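Carbohydrate kinase, pfkB family (Enterococcus faecalis, PDB 3KTN) probably phosphorylates a sugar acid such as 2-keto-3-deoxygluconate, as a magnesium-binding kinase of the ribokinase-like PfkB family. Local coordinates at residues A[36-41]-A[71-76]; A[41-46]-A[282-287]; A[47-52]-A[286-291]; A[62-67]-A[80-85]; A[132-137]-A[196-201]. All coordinates share one frame; numbering follows the deposited sequence.

Contact 1 of 5, residues A[36-41]-A[71-76]; sequences TGVNLL and RKLGIS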
# COMPACT_ATOMS: atom_id res chain seq x y z
N THR A 36 0.35 -4.41 27.48
CA THR A 36 1.49 -4.57 28.39
C THR A 36 1.96 -6.02 28.46
O THR A 36 3.15 -6.29 28.28
CB THR A 36 1.16 -4.07 29.82
OG1 THR A 36 1.10 -2.65 29.81
CG2 THR A 36 2.22 -4.53 30.82
N GLY A 37 1.04 -6.94 28.72
CA GLY A 37 1.40 -8.35 28.81
C GLY A 37 1.92 -8.92 27.50
O GLY A 37 2.80 -9.78 27.49
N VAL A 38 1.38 -8.46 26.38
CA VAL A 38 1.81 -8.94 25.07
C VAL A 38 3.22 -8.44 24.78
O VAL A 38 4.09 -9.22 24.40
CB VAL A 38 0.85 -8.47 23.96
CG1 VAL A 38 1.27 -9.03 22.60
CG2 VAL A 38 -0.57 -8.91 24.29
N ASN A 39 3.44 -7.15 24.98
CA ASN A 39 4.75 -6.55 24.72
C ASN A 39 5.83 -7.21 25.57
O ASN A 39 6.92 -7.53 25.08
CB ASN A 39 4.75 -5.04 25.02
CG ASN A 39 3.64 -4.30 24.30
OD1 ASN A 39 3.08 -4.79 23.31
ND2 ASN A 39 3.31 -3.10 24.78
N LEU A 40 5.52 -7.38 26.84
CA LEU A 40 6.45 -7.99 27.77
C LEU A 40 6.82 -9.42 27.37
O LEU A 40 7.99 -9.73 27.16
CB LEU A 40 5.86 -8.00 29.19
CG LEU A 40 6.78 -8.59 30.26
CD1 LEU A 40 8.05 -7.75 30.35
CD2 LEU A 40 6.07 -8.64 31.61
N LEU A 41 5.81 -10.28 27.27
CA LEU A 41 6.04 -11.67 26.92
C LEU A 41 6.67 -11.85 25.53
O LEU A 41 7.49 -12.76 25.33
CB LEU A 41 4.74 -12.46 27.01
CG LEU A 41 4.06 -12.48 28.39
CD1 LEU A 41 2.88 -13.45 28.34
CD2 LEU A 41 5.06 -12.89 29.47
N ARG A 71 0.94 -16.34 19.10
CA ARG A 71 1.82 -17.45 18.73
C ARG A 71 2.97 -16.95 17.84
O ARG A 71 4.13 -17.31 18.05
CB ARG A 71 1.03 -18.54 18.00
CG ARG A 71 -0.05 -19.22 18.85
CD ARG A 71 -0.57 -20.48 18.15
NE ARG A 71 -1.18 -20.19 16.85
CZ ARG A 71 -2.47 -19.92 16.67
NH1 ARG A 71 -3.31 -19.90 17.70
NH2 ARG A 71 -2.93 -19.65 15.45
N LYS A 72 2.64 -16.13 16.84
CA LYS A 72 3.64 -15.58 15.94
C LYS A 72 4.77 -14.91 16.72
O LYS A 72 5.94 -15.04 16.37
CB LYS A 72 3.01 -14.56 14.99
CG LYS A 72 4.04 -13.89 14.09
CD LYS A 72 3.45 -12.86 13.16
CE LYS A 72 4.53 -12.32 12.22
NZ LYS A 72 4.00 -11.31 11.26
N LEU A 73 4.39 -14.19 17.77
CA LEU A 73 5.35 -13.49 18.62
C LEU A 73 6.15 -14.45 19.49
O LEU A 73 7.13 -14.05 20.12
CB LEU A 73 4.61 -12.48 19.51
CG LEU A 73 3.97 -11.32 18.75
CD1 LEU A 73 2.97 -10.59 19.66
CD2 LEU A 73 5.08 -10.39 18.25
N GLY A 74 5.73 -15.71 19.53
CA GLY A 74 6.44 -16.71 20.32
C GLY A 74 5.80 -16.96 21.67
O GLY A 74 6.36 -17.68 22.50
N ILE A 75 4.64 -16.37 21.91
CA ILE A 75 3.93 -16.53 23.17
C ILE A 75 2.93 -17.68 23.07
O ILE A 75 2.19 -17.78 22.09
CB ILE A 75 3.12 -15.25 23.54
CG1 ILE A 75 4.03 -14.02 23.52
CG2 ILE A 75 2.52 -15.39 24.94
CD1 ILE A 75 3.25 -12.72 23.62
N SER A 76 2.92 -18.55 24.08
CA SER A 76 1.98 -19.66 24.09
C SER A 76 0.59 -19.09 24.33
O SER A 76 0.41 -18.19 25.16
CB SER A 76 2.31 -20.63 25.22
OG SER A 76 1.28 -21.60 25.36

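Contact 2 of 5, residues A[41-46]-A[282-287]; sequences LANLAH and YAAGIL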
# COMPACT_ATOMS: atom_id res chain seq x y z
N LEU A 41 5.81 -10.28 27.27
CA LEU A 41 6.04 -11.67 26.92
C LEU A 41 6.67 -11.85 25.53
O LEU A 41 7.49 -12.76 25.33
CB LEU A 41 4.74 -12.46 27.01
CG LEU A 41 4.06 -12.48 28.39
CD1 LEU A 41 2.88 -13.45 28.34
CD2 LEU A 41 5.06 -12.89 29.47
N ALA A 42 6.28 -11.00 24.59
CA ALA A 42 6.81 -11.07 23.23
C ALA A 42 8.32 -10.86 23.25
O ALA A 42 9.07 -11.61 22.63
CB ALA A 42 6.15 -10.02 22.33
N ASN A 43 8.76 -9.83 23.97
CA ASN A 43 10.19 -9.54 24.05
C ASN A 43 10.93 -10.67 24.77
O ASN A 43 11.99 -11.10 24.34
CB ASN A 43 10.43 -8.22 24.78
CG ASN A 43 11.78 -7.62 24.46
OD1 ASN A 43 12.64 -8.29 23.87
ND2 ASN A 43 11.99 -6.37 24.85
N LEU A 44 10.36 -11.14 25.88
CA LEU A 44 10.97 -12.24 26.64
C LEU A 44 11.04 -13.52 25.79
O LEU A 44 12.01 -14.28 25.89
CB LEU A 44 10.19 -12.49 27.93
CG LEU A 44 10.28 -11.37 28.98
CD1 LEU A 44 9.37 -11.67 30.17
CD2 LEU A 44 11.73 -11.22 29.44
N ALA A 45 10.03 -13.75 24.96
CA ALA A 45 10.04 -14.94 24.10
C ALA A 45 11.17 -14.77 23.08
O ALA A 45 11.83 -15.73 22.70
CB ALA A 45 8.69 -15.10 23.39
N HIS A 46 11.38 -13.53 22.63
CA HIS A 46 12.45 -13.27 21.68
C HIS A 46 13.81 -13.40 22.36
O HIS A 46 14.83 -13.56 21.70
CB HIS A 46 12.30 -11.89 21.05
CG HIS A 46 11.43 -11.88 19.84
ND1 HIS A 46 10.08 -12.18 19.89
CD2 HIS A 46 11.72 -11.67 18.53
CE1 HIS A 46 9.59 -12.18 18.66
NE2 HIS A 46 10.56 -11.87 17.82
N TYR A 282 11.94 -2.15 28.60
CA TYR A 282 12.87 -1.96 29.71
C TYR A 282 12.61 -3.07 30.74
O TYR A 282 13.54 -3.74 31.21
CB TYR A 282 12.66 -0.60 30.38
CG TYR A 282 13.62 -0.35 31.53
CD1 TYR A 282 14.97 -0.10 31.28
CD2 TYR A 282 13.19 -0.41 32.86
CE1 TYR A 282 15.87 0.10 32.32
CE2 TYR A 282 14.08 -0.21 33.92
CZ TYR A 282 15.43 0.04 33.64
OH TYR A 282 16.33 0.23 34.65
N ALA A 283 11.34 -3.26 31.08
CA ALA A 283 10.95 -4.29 32.04
C ALA A 283 11.40 -5.67 31.57
O ALA A 283 11.89 -6.48 32.37
CB ALA A 283 9.45 -4.27 32.25
N ALA A 284 11.24 -5.95 30.28
CA ALA A 284 11.64 -7.24 29.73
C ALA A 284 13.13 -7.44 29.92
O ALA A 284 13.59 -8.55 30.19
CB ALA A 284 11.29 -7.33 28.25
N GLY A 285 13.89 -6.36 29.76
CA GLY A 285 15.33 -6.43 29.92
C GLY A 285 15.70 -6.70 31.37
O GLY A 285 16.64 -7.45 31.66
N ILE A 286 14.97 -6.06 32.29
CA ILE A 286 15.22 -6.24 33.72
C ILE A 286 14.90 -7.68 34.11
O ILE A 286 15.71 -8.35 34.75
CB ILE A 286 14.33 -5.30 34.58
CG1 ILE A 286 14.74 -3.83 34.35
CG2 ILE A 286 14.44 -5.67 36.05
CD1 ILE A 286 16.23 -3.55 34.57
N LEU A 287 13.73 -8.16 33.71
CA LEU A 287 13.34 -9.53 34.02
C LEU A 287 14.31 -10.53 33.42
O LEU A 287 14.62 -11.55 34.05
CB LEU A 287 11.92 -9.82 33.51
CG LEU A 287 10.83 -9.06 34.26
CD1 LEU A 287 9.45 -9.52 33.82
CD2 LEU A 287 11.01 -9.29 35.75

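Contact 3 of 5, residues A[47-52]-A[286-291]; sequences FQLETA and ILYGYS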
# COMPACT_ATOMS: atom_id res chain seq x y z
N PHE A 47 13.80 -13.33 23.69
CA PHE A 47 15.03 -13.49 24.47
C PHE A 47 15.18 -14.98 24.77
O PHE A 47 16.07 -15.39 25.51
CB PHE A 47 14.97 -12.69 25.77
CG PHE A 47 15.16 -11.20 25.60
CD1 PHE A 47 15.88 -10.69 24.52
CD2 PHE A 47 14.67 -10.31 26.55
CE1 PHE A 47 16.11 -9.31 24.39
CE2 PHE A 47 14.90 -8.93 26.43
CZ PHE A 47 15.62 -8.44 25.35
N GLN A 48 14.28 -15.77 24.19
CA GLN A 48 14.28 -17.22 24.32
C GLN A 48 13.83 -17.83 25.64
O GLN A 48 14.33 -18.88 26.05
CB GLN A 48 15.65 -17.77 23.92
CG GLN A 48 16.06 -17.37 22.51
CD GLN A 48 17.28 -18.12 22.03
OE1 GLN A 48 17.24 -19.33 21.82
NE2 GLN A 48 18.38 -17.39 21.84
N LEU A 49 12.89 -17.19 26.31
CA LEU A 49 12.35 -17.74 27.55
C LEU A 49 10.98 -18.27 27.17
O LEU A 49 10.41 -17.85 26.17
CB LEU A 49 12.20 -16.65 28.61
CG LEU A 49 13.48 -15.97 29.09
CD1 LEU A 49 13.14 -14.99 30.20
CD2 LEU A 49 14.47 -17.01 29.59
N GLU A 50 10.47 -19.21 27.95
CA GLU A 50 9.16 -19.77 27.68
C GLU A 50 8.15 -18.81 28.29
O GLU A 50 8.25 -18.46 29.47
CB GLU A 50 9.02 -21.15 28.31
CG GLU A 50 9.92 -22.18 27.67
CD GLU A 50 9.68 -23.57 28.23
OE1 GLU A 50 8.53 -24.04 28.18
OE2 GLU A 50 10.66 -24.18 28.72
N THR A 51 7.19 -18.37 27.48
CA THR A 51 6.20 -17.41 27.95
C THR A 51 4.78 -17.83 27.62
O THR A 51 4.53 -18.55 26.65
CB THR A 51 6.46 -16.02 27.32
OG1 THR A 51 6.13 -16.07 25.93
CG2 THR A 51 7.92 -15.65 27.46
N ALA A 52 3.83 -17.38 28.44
CA ALA A 52 2.43 -17.70 28.23
C ALA A 52 1.58 -16.58 28.78
O ALA A 52 1.83 -16.06 29.87
CB ALA A 52 2.09 -19.02 28.92
N ILE A 286 14.97 -6.06 32.29
CA ILE A 286 15.22 -6.24 33.72
C ILE A 286 14.90 -7.68 34.11
O ILE A 286 15.71 -8.35 34.75
CB ILE A 286 14.33 -5.30 34.58
CG1 ILE A 286 14.74 -3.83 34.35
CG2 ILE A 286 14.44 -5.67 36.05
CD1 ILE A 286 16.23 -3.55 34.57
N LEU A 287 13.73 -8.16 33.71
CA LEU A 287 13.34 -9.53 34.02
C LEU A 287 14.31 -10.53 33.42
O LEU A 287 14.62 -11.55 34.05
CB LEU A 287 11.92 -9.82 33.51
CG LEU A 287 10.83 -9.06 34.26
CD1 LEU A 287 9.45 -9.52 33.82
CD2 LEU A 287 11.01 -9.29 35.75
N TYR A 288 14.80 -10.26 32.21
CA TYR A 288 15.74 -11.17 31.58
C TYR A 288 17.03 -11.24 32.39
O TYR A 288 17.60 -12.32 32.57
CB TYR A 288 16.10 -10.72 30.16
CG TYR A 288 17.03 -11.70 29.49
CD1 TYR A 288 16.60 -12.99 29.17
CD2 TYR A 288 18.36 -11.37 29.24
CE1 TYR A 288 17.48 -13.93 28.62
CE2 TYR A 288 19.25 -12.30 28.70
CZ TYR A 288 18.80 -13.58 28.39
OH TYR A 288 19.67 -14.51 27.86
N GLY A 289 17.48 -10.08 32.86
CA GLY A 289 18.69 -10.02 33.65
C GLY A 289 18.49 -10.84 34.92
O GLY A 289 19.40 -11.53 35.38
N TYR A 290 17.28 -10.76 35.46
CA TYR A 290 16.94 -11.50 36.67
C TYR A 290 17.01 -13.00 36.41
O TYR A 290 17.63 -13.74 37.18
CB TYR A 290 15.52 -11.14 37.12
CG TYR A 290 15.18 -11.69 38.48
CD1 TYR A 290 15.65 -11.08 39.64
CD2 TYR A 290 14.41 -12.85 38.61
CE1 TYR A 290 15.37 -11.61 40.90
CE2 TYR A 290 14.12 -13.38 39.86
CZ TYR A 290 14.61 -12.76 41.00
OH TYR A 290 14.33 -13.28 42.24
N SER A 291 16.39 -13.44 35.32
CA SER A 291 16.37 -14.85 34.95
C SER A 291 17.77 -15.40 34.74
O SER A 291 17.99 -16.61 34.85
CB SER A 291 15.55 -15.06 33.68
OG SER A 291 16.20 -14.47 32.56
O HOH W 1 18.40 -16.56 26.48

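Contact 4 of 5, residues A[62-67]-A[80-85]; sequences LGEAGK and VGEKGD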
# COMPACT_ATOMS: atom_id res chain seq x y z
N LEU A 62 -11.86 -12.35 15.01
CA LEU A 62 -10.93 -11.35 15.51
C LEU A 62 -10.15 -11.94 16.68
O LEU A 62 -8.93 -11.76 16.79
CB LEU A 62 -11.69 -10.10 15.96
CG LEU A 62 -10.83 -8.90 16.35
CD1 LEU A 62 -10.05 -8.40 15.13
CD2 LEU A 62 -11.73 -7.79 16.89
N GLY A 63 -10.86 -12.67 17.55
CA GLY A 63 -10.19 -13.29 18.68
C GLY A 63 -9.21 -14.34 18.18
O GLY A 63 -8.12 -14.49 18.74
N GLU A 64 -9.59 -15.06 17.13
CA GLU A 64 -8.71 -16.09 16.55
C GLU A 64 -7.46 -15.45 15.94
O GLU A 64 -6.36 -16.01 16.02
CB GLU A 64 -9.46 -16.90 15.48
CG GLU A 64 -10.49 -17.88 16.04
CD GLU A 64 -9.87 -18.89 16.99
OE1 GLU A 64 -8.95 -19.63 16.57
OE2 GLU A 64 -10.30 -18.96 18.16
N ALA A 65 -7.63 -14.29 15.31
CA ALA A 65 -6.49 -13.60 14.71
C ALA A 65 -5.59 -13.13 15.85
O ALA A 65 -4.38 -13.08 15.71
CB ALA A 65 -6.97 -12.41 13.88
N GLY A 66 -6.20 -12.81 16.99
CA GLY A 66 -5.44 -12.37 18.14
C GLY A 66 -4.55 -13.48 18.68
O GLY A 66 -3.39 -13.25 18.99
N LYS A 67 -5.09 -14.69 18.79
CA LYS A 67 -4.29 -15.81 19.27
C LYS A 67 -3.18 -16.14 18.29
O LYS A 67 -2.08 -16.52 18.70
CB LYS A 67 -5.16 -17.04 19.50
CG LYS A 67 -6.20 -16.86 20.60
CD LYS A 67 -6.51 -18.17 21.29
CE LYS A 67 -7.17 -19.16 20.37
NZ LYS A 67 -7.45 -20.43 21.11
N VAL A 80 -5.11 -18.83 26.97
CA VAL A 80 -5.97 -17.75 26.49
C VAL A 80 -7.34 -18.39 26.30
O VAL A 80 -7.50 -19.22 25.41
CB VAL A 80 -5.50 -17.19 25.12
CG1 VAL A 80 -6.48 -16.14 24.63
CG2 VAL A 80 -4.10 -16.59 25.24
N GLY A 81 -8.30 -18.02 27.13
CA GLY A 81 -9.63 -18.61 27.03
C GLY A 81 -10.59 -17.80 26.20
O GLY A 81 -10.29 -16.66 25.83
N GLU A 82 -11.76 -18.37 25.90
CA GLU A 82 -12.77 -17.68 25.11
C GLU A 82 -13.78 -17.03 26.04
O GLU A 82 -14.19 -17.63 27.02
CB GLU A 82 -13.50 -18.66 24.18
CG GLU A 82 -12.58 -19.57 23.39
CD GLU A 82 -13.34 -20.45 22.42
OE1 GLU A 82 -14.42 -20.96 22.78
OE2 GLU A 82 -12.85 -20.64 21.29
N LYS A 83 -14.18 -15.81 25.71
CA LYS A 83 -15.14 -15.09 26.53
C LYS A 83 -15.47 -13.77 25.86
O LYS A 83 -14.66 -13.21 25.12
CB LYS A 83 -14.53 -14.82 27.91
CG LYS A 83 -15.42 -14.05 28.86
CD LYS A 83 -15.94 -14.93 29.99
CE LYS A 83 -16.81 -14.14 30.96
NZ LYS A 83 -17.33 -14.99 32.07
N GLY A 84 -16.68 -13.27 26.11
CA GLY A 84 -17.09 -12.00 25.55
C GLY A 84 -17.18 -11.96 24.04
O GLY A 84 -17.26 -13.00 23.38
N ASP A 85 -17.15 -10.75 23.49
CA ASP A 85 -17.25 -10.55 22.05
C ASP A 85 -16.37 -9.41 21.57
O ASP A 85 -16.00 -9.34 20.40
CB ASP A 85 -18.70 -10.22 21.69
CG ASP A 85 -19.67 -11.26 22.17
OD1 ASP A 85 -19.70 -12.36 21.59
OD2 ASP A 85 -20.41 -10.97 23.14
O HOH W 2 -9.30 -19.57 23.26
O HOH W 3 -6.01 -21.54 23.54

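Contact 5 of 5, residues A[132-137]-A[196-201]; sequences MVHICG and IVFGSR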
# COMPACT_ATOMS: atom_id res chain seq x y z
N MSE A 132 7.50 -17.77 37.36
CA MSE A 132 7.28 -16.35 37.58
C MSE A 132 6.00 -15.89 36.89
O MSE A 132 5.67 -16.39 35.82
CB MSE A 132 8.48 -15.57 37.05
CG MSE A 132 8.43 -14.07 37.29
SE MSE A 132 10.01 -13.19 36.58
CE MSE A 132 11.26 -13.56 38.00
N VAL A 133 5.29 -14.95 37.50
CA VAL A 133 4.07 -14.44 36.91
C VAL A 133 4.03 -12.92 37.04
O VAL A 133 4.23 -12.37 38.12
CB VAL A 133 2.81 -15.05 37.57
CG1 VAL A 133 2.82 -14.77 39.07
CG2 VAL A 133 1.56 -14.47 36.94
N HIS A 134 3.78 -12.25 35.92
CA HIS A 134 3.70 -10.80 35.90
C HIS A 134 2.25 -10.37 35.82
O HIS A 134 1.52 -10.77 34.91
CB HIS A 134 4.47 -10.23 34.71
CG HIS A 134 4.45 -8.73 34.65
ND1 HIS A 134 3.33 -8.02 34.26
CD2 HIS A 134 5.38 -7.81 35.00
CE1 HIS A 134 3.58 -6.73 34.37
NE2 HIS A 134 4.81 -6.58 34.81
N ILE A 135 1.83 -9.57 36.79
CA ILE A 135 0.46 -9.08 36.86
C ILE A 135 0.47 -7.65 36.34
O ILE A 135 1.05 -6.76 36.97
CB ILE A 135 -0.07 -9.15 38.31
CG1 ILE A 135 -0.07 -10.61 38.78
CG2 ILE A 135 -1.47 -8.56 38.39
CD1 ILE A 135 -0.56 -10.82 40.20
N CYS A 136 -0.17 -7.44 35.19
CA CYS A 136 -0.21 -6.12 34.57
C CYS A 136 -1.03 -5.14 35.38
O CYS A 136 -2.20 -5.39 35.67
CB CYS A 136 -0.77 -6.23 33.15
SG CYS A 136 0.14 -7.39 32.08
N GLY A 137 -0.41 -4.01 35.71
CA GLY A 137 -1.09 -2.99 36.49
C GLY A 137 -2.47 -2.63 35.97
O GLY A 137 -3.33 -2.22 36.75
N ILE A 196 9.10 -8.20 42.31
CA ILE A 196 9.74 -7.27 41.38
C ILE A 196 8.70 -6.25 40.93
O ILE A 196 7.64 -6.62 40.42
CB ILE A 196 10.29 -8.02 40.15
CG1 ILE A 196 11.27 -9.09 40.60
CG2 ILE A 196 10.99 -7.03 39.20
CD1 ILE A 196 11.83 -9.94 39.48
N VAL A 197 9.01 -4.98 41.12
CA VAL A 197 8.07 -3.92 40.76
C VAL A 197 8.65 -2.89 39.80
O VAL A 197 9.79 -2.44 39.97
CB VAL A 197 7.56 -3.20 42.03
CG1 VAL A 197 6.59 -2.11 41.66
CG2 VAL A 197 6.91 -4.21 42.97
N PHE A 198 7.86 -2.52 38.80
CA PHE A 198 8.26 -1.52 37.81
C PHE A 198 7.46 -0.25 38.03
O PHE A 198 6.23 -0.27 38.05
CB PHE A 198 8.03 -2.07 36.40
CG PHE A 198 8.90 -3.24 36.06
CD1 PHE A 198 10.25 -3.07 35.79
CD2 PHE A 198 8.39 -4.53 36.06
CE1 PHE A 198 11.08 -4.16 35.54
CE2 PHE A 198 9.21 -5.63 35.81
CZ PHE A 198 10.56 -5.45 35.55
N GLY A 199 8.17 0.86 38.20
CA GLY A 199 7.50 2.13 38.42
C GLY A 199 8.50 3.25 38.60
O GLY A 199 9.70 3.03 38.54
N SER A 200 8.00 4.46 38.83
CA SER A 200 8.87 5.62 39.01
C SER A 200 8.70 6.28 40.36
O SER A 200 7.76 5.99 41.10
CB SER A 200 8.59 6.65 37.93
OG SER A 200 7.32 7.25 38.15
N ARG A 201 9.62 7.19 40.67
CA ARG A 201 9.59 7.95 41.91
C ARG A 201 8.28 8.70 42.04
O ARG A 201 7.63 8.67 43.09
CB ARG A 201 10.75 8.95 41.94
CG ARG A 201 10.70 9.94 43.11
CD ARG A 201 11.74 11.03 42.93
NE ARG A 201 11.82 11.93 44.08
CZ ARG A 201 10.84 12.74 44.47
NH1 ARG A 201 9.70 12.78 43.80
NH2 ARG A 201 11.02 13.53 45.53

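Contact 1 of 5, residues A[36-41]-A[71-76]
Leu41 on helix 36-46 and Ile75, in the turn that follows helix 61-72, mark the nearest approach of the two backbones, with Leu41 CA and Ile75 CA 6.5 Å apart. No hydrogen bond links the segments, and the contact is made by four aliphatic side chains. Ile75 reaches across with its long branch: CG1 is set beside its own backbone N (chi1 -53°) and the chain then extends, which carries CD1 into the groove between Val38 and Leu41, one helical turn apart. There CD1 of Ile75 lies 3.7 Å from CB of Leu41 and also 3.7 Å from the carbonyl O of Val38, so the methyl group rests partly on the helix backbone. The shorter branch serves the outer end of the leucine, with Ile75 CG2 3.9 Å from Leu41 CD1. The Leu41 and Ile75 side chains cross at about a right angle. Val38 and Leu73 meet in the same crossed manner, but only by methyl groups, Val38 CG1 lying 3.7 Å from Leu73 CD1. Between Leu73 and Ile75, Gly74 takes a positive phi of 98° and closes a Schellman motif, turning the chain so that both flanking side chains face helix 36-46. Ser76 then pairs through its backbone with Thr51 of strand 50-57, while Arg71 and Lys72 hydrogen-bond to neighbouring subunits. The arrangement is that of an alpha/beta layer, in which the Schellman turn after helix 61-72 and the run toward strand 80-82 pack against helix 36-46, which itself leads into the adjacent strand 50-57.

Contact 2 of 5, residues A[41-46]-A[282-287]
Asn43 is the first residue of helix 36-46 here to meet helix 278-291, laying the base of its side chain against the methyl group of Ala284. Asn43 CB is 3.7 Å from Ala284 CB, a plain van der Waals contact. Leu44 follows and spans Ala284 and Leu287. Its first torsion (chi1 -69°) swings CG away from the carbonyl carbon, and the branches part beyond it: CD2 sits 3.3 Å from the carbonyl O of Ala284, whereas CD1 lies 4.2 Å from CD1 of Leu287, one turn further along. A methyl group of Leu44 thus rests on helix backbone where Ala284 offers little bulk. The axes of the short segments approach to 9.0 Å with a signed crossing angle of -45°, and Leu44 CA and Ala284 CA are the nearest pair, 5.9 Å apart. Further on, His46 turns back on its own chain. Its ND1 donates to Ala42 O at 3.0 Å, from above the carbonyl plane, and the backbone N of His46 reaches the same oxygen from the opposite face. NE2 of His46 bonds to the carboxylate of Glu24 of a neighbouring subunit. No hydrogen bond crosses between the helices, which are therefore held mainly by van der Waals packing; His46 is bonded at both ring nitrogens, one of them to a carboxylate, which would probably favour the imidazolium form.

Contact 3 of 5, residues A[47-52]-A[286-291]
Tyr288 carries most of this contact from helix 278-291, its ring meeting Phe47 over one face and Leu49 at an edge. With CG anti to the backbone N (chi1 -178°), the ring reaches out from the helix toward the turn that follows helix 36-46. Phe47 CG stands over the tyrosine face, and Leu49 CD1 sits near the ring plane, 4.1 Å from Tyr288 CD1. The two aromatic rings are tilted, with planes at 44° and centroids 5.1 Å apart, in neither a stack nor a T-shape; Phe47 CB is 3.8 Å from Tyr288 CD1. A water ties the phenol to the turn: it donates to Phe47 O at 2.8 Å and lies 2.8 Å from Tyr288 OH, which holds the far end of the ring. Three residues on, Ser291 folds its hydroxyl back to donate to Tyr288 O, with OG to O at 2.6 Å, a side-chain bond to a carbonyl in the last turn of the helix. The same OG touches Leu49 CD1 at 3.9 Å. On the other chain Gln48 forms a Schellman motif with positive phi, and this places Phe47 and Leu49 on either side of it facing the helix. Around the contact, Trp294 meets Tyr288 edge-to-face, Phe302 of helix 296-310 adjoins Phe47, Leu44 of helix 36-46 packs on Leu49, and strand 50-57 leads on from the turn into the central sheet beside strand 4-8.

Contact 4 of 5, residues A[62-67]-A[80-85]
The carboxylates of Glu64 and Glu82 are the flat groups that approach each other here, their planes nearly perpendicular and neither oxygen over the other group's face. Glu64 OE2 and Glu82 OE2 come to 4.4 Å, a separation of like charges without a bond. The chain of Glu64 turns at chi2 (-59°), which brings its carboxylate round along helix 61-72, while Glu82 extends from strand 80-82. Next to them Lys67 and Val80 make the apolar part. The two side chains slide past each other in opposite directions, the lysine methylenes lying alongside one valine branch, with Lys67 CD 3.9 Å and CG 4.1 Å from Val80 CG1. Lys67 then bends at chi3 (-65°), which turns its ammonium group away from the valine toward water. Two waters connect it to the strand. Each accepts from Lys67 NZ at 3.0 Å; one donates to Val80 O at 2.8 Å, and the other makes only a weak bond to that same oxygen at 3.3 Å. Strand 80-82, an outermost strand of the large sheet, pairs through Gly81 with strand 50-57, so the contact closes a beta-alpha-beta unit of strand 50-57, helix 61-72 and strand 80-82. Glu24 of a neighbouring subunit packs on Glu64. The lysine methylenes thus pack on Val80 while the ammonium reaches Val80 O through water. Its charge, 5.4 Å from Glu82 OE2 at Lys67 NZ and unbonded to it, would probably ease the repulsion between the two glutamates without forming a salt bridge.

Contact 5 of 5, residues A[132-137]-A[196-201]
Apolar packing joins Met132, present as selenomethionine, to Ile196. The long chain of Met132 is fully extended through chi1 and chi2 before it turns at chi3 (-81°), so that the terminal methyl and not the selenium does the touching: Met132 CE is 4.0 Å from Ile196 CD1. On its side, Ile196 offers the end of its longer branch, and the two chains cross at about a right angle. Strands 132-135 and 196-198 are not paired with each other. Strand 163-167 runs between them in the sheet, and the side chains reach over it, Met132 and His134 both resting on Cys165 on the way. These are parallel strands of the central sheet of the ribokinase-like alpha/beta fold, and the face they use here is covered by helix 278-291, whose Tyr290 packs on Met132 and whose Ala283, Ile286 and Leu287 pack on Phe198; on the opposite face Val133 and Ile135 contact helix 144-159.

The ring contact is looser. His134 NE2 lies 4.3 Å from Phe198 CD2, with the phenyl carbon at the edge of the imidazole and near its plane. The two ring planes are inclined by only about 32°.

No hydrogen bond crosses the contact; the backbone of strand 132-135 bonds instead to its sheet neighbours, strands 4-8 and 163-167. Ser200 occupies the N-cap position of helix 201-206, its hydroxyl capping a backbone N of the first turn.

In the fold
Contacts 2 and 3 lie 6 Å apart between centres and share Ile286 and Leu287, helix 278-291 passing from helix 36-46 to the turn beyond it. Contact 1 joins them through Leu41, with its centre 9 Å from that of contact 2. Contact 5 backs the same helix from the sheet side: Leu287 CD2 is 3.9 Å from Ile196 CD1. Contact 4 shares helix 61-72 with contact 1, 14 Å between centres, but lies about 25 Å from contacts 3 and 5. The bound magnesium ion is about 9 Å from the side chain of Asn43 and about 12 Å from that of Val38; its ligands, Asp274 and Ile276, lie outside all five contacts.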